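Local coordinates for protein putative laminarinase (Phanerochaete chrysosporium, PDB 2W39) that probably hydrolyses internal glucosidic bonds of beta-1,3- and mixed-linkage beta-glucans such as laminarin and lichenin, as an extracellular fungal enzyme of glycoside hydrolase family 16, at residues A[5-9]-A[77-81]. Numbering follows the deposited sequence.
Sequences LEDNW and IKTYT
Start with the ammonium of Lys78, because two carboxylates from a beta bulge converge on it. Segment 5-9 of strand 2-9 is extended except at Glu6 (phi/psi -114/-41), where a classic bulge puts Glu6 and Asp7 opposite Val296, both side chains toward loop segment 77-81, itself extended from Lys78 to Tyr80 (-73/157, -118/163, -143/146). The backbones stay apart, CA to CA 9.5 Å for Asp7–Lys78 and 10.1 Å for Glu6–Tyr80, so side chains alone bridge the gap. Glu6 (chi1 t, chi2 p), Asp7 (chi1 m) and Lys78 (m, t, p, t) set Lys78 NZ 2.8 Å from Glu6 OE2 and 3.1 Å from both Asp7 OD1 and Asp7 OD2: a salt-bridge network, hydrogen-bonded to all three oxygens. Asp7 OD2 also accepts a short hydrogen bond from Tyr80 OH (2.6 Å), so the Asp7 carboxylate serves the phenol while sharing the ammonium with Glu6. Tyr80 OH lies at the edge of the buried Trp9 ring, 3.2 Å from Trp9 CH2. The contact joins strand 2-9, in the GH16 beta-sandwich sheet holding strands 83-89 and 288-297, to the 69-76/83-89 connection, with Trp9 and Tyr80 both packing on Val296 and on Ile247 of strand 246-253.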
# COMPACT_ATOMS: atom_id res chain seq x y z
N LEU A 5 5.30 -19.06 9.50
CA LEU A 5 5.59 -17.71 9.96
C LEU A 5 7.07 -17.39 9.88
O LEU A 5 7.91 -18.19 10.33
CB LEU A 5 5.08 -17.56 11.38
CG LEU A 5 5.00 -16.16 11.96
CD1 LEU A 5 4.02 -15.27 11.14
CD2 LEU A 5 4.57 -16.27 13.42
N GLU A 6 7.37 -16.22 9.34
CA GLU A 6 8.73 -15.70 9.20
C GLU A 6 8.91 -14.44 10.06
O GLU A 6 9.96 -14.24 10.66
CB GLU A 6 9.01 -15.42 7.71
CG GLU A 6 10.33 -14.76 7.37
CD GLU A 6 11.55 -15.59 7.74
OE1 GLU A 6 11.45 -16.81 7.94
OE2 GLU A 6 12.64 -14.99 7.81
N ASP A 7 7.89 -13.57 10.08
CA ASP A 7 7.90 -12.34 10.86
C ASP A 7 6.50 -12.06 11.35
O ASP A 7 5.53 -12.20 10.62
CB ASP A 7 8.37 -11.15 10.02
CG ASP A 7 9.81 -11.28 9.60
OD1 ASP A 7 10.70 -11.09 10.45
OD2 ASP A 7 10.06 -11.58 8.41
N ASN A 8 6.42 -11.64 12.61
CA ASN A 8 5.17 -11.29 13.22
C ASN A 8 5.32 -9.90 13.80
O ASN A 8 5.95 -9.74 14.86
CB ASN A 8 4.84 -12.30 14.33
CG ASN A 8 3.47 -12.06 14.94
OD1 ASN A 8 2.67 -11.30 14.40
ND2 ASN A 8 3.21 -12.68 16.08
N TRP A 9 4.75 -8.90 13.13
CA TRP A 9 4.93 -7.53 13.56
C TRP A 9 3.64 -6.95 14.11
O TRP A 9 2.65 -6.82 13.39
CB TRP A 9 5.44 -6.69 12.40
CG TRP A 9 6.74 -7.15 11.78
CD1 TRP A 9 7.88 -7.53 12.42
CD2 TRP A 9 7.01 -7.23 10.38
NE1 TRP A 9 8.85 -7.85 11.49
CE2 TRP A 9 8.35 -7.66 10.23
CE3 TRP A 9 6.25 -7.01 9.23
CZ2 TRP A 9 8.94 -7.85 8.98
CZ3 TRP A 9 6.84 -7.18 7.99
CH2 TRP A 9 8.17 -7.61 7.88
N ILE A 77 13.23 -3.86 7.28
CA ILE A 77 14.67 -4.07 7.17
C ILE A 77 14.92 -5.32 6.30
O ILE A 77 15.79 -5.33 5.44
CB ILE A 77 15.33 -4.15 8.56
CG1 ILE A 77 15.27 -2.78 9.24
CG2 ILE A 77 16.78 -4.64 8.45
CD1 ILE A 77 15.59 -2.80 10.72
N LYS A 78 14.15 -6.38 6.55
CA LYS A 78 14.29 -7.58 5.75
C LYS A 78 13.71 -7.43 4.36
O LYS A 78 12.85 -6.58 4.10
CB LYS A 78 13.60 -8.74 6.46
CG LYS A 78 14.41 -9.17 7.67
CD LYS A 78 13.67 -10.16 8.53
CE LYS A 78 13.54 -11.50 7.87
NZ LYS A 78 13.01 -12.48 8.88
N THR A 79 14.21 -8.27 3.45
CA THR A 79 13.68 -8.37 2.10
C THR A 79 13.13 -9.78 1.88
O THR A 79 13.47 -10.72 2.61
CB THR A 79 14.74 -8.05 1.05
OG1 THR A 79 15.78 -9.01 1.21
CG2 THR A 79 15.28 -6.65 1.20
N TYR A 80 12.32 -9.93 0.83
CA TYR A 80 11.51 -11.12 0.60
C TYR A 80 11.45 -11.43 -0.88
O TYR A 80 11.40 -10.54 -1.72
CB TYR A 80 10.08 -10.95 1.16
CG TYR A 80 10.10 -10.59 2.63
CD1 TYR A 80 10.22 -11.59 3.59
CD2 TYR A 80 10.06 -9.26 3.04
CE1 TYR A 80 10.32 -11.28 4.94
CE2 TYR A 80 10.15 -8.94 4.38
CZ TYR A 80 10.26 -9.94 5.33
OH TYR A 80 10.34 -9.61 6.66
N THR A 81 11.40 -12.73 -1.19
CA THR A 81 11.20 -13.20 -2.57
C THR A 81 9.87 -13.97 -2.60
O THR A 81 8.81 -13.35 -2.67
CB THR A 81 12.40 -13.99 -3.10
OG1 THR A 81 12.66 -15.11 -2.24
CG2 THR A 81 13.65 -13.09 -3.18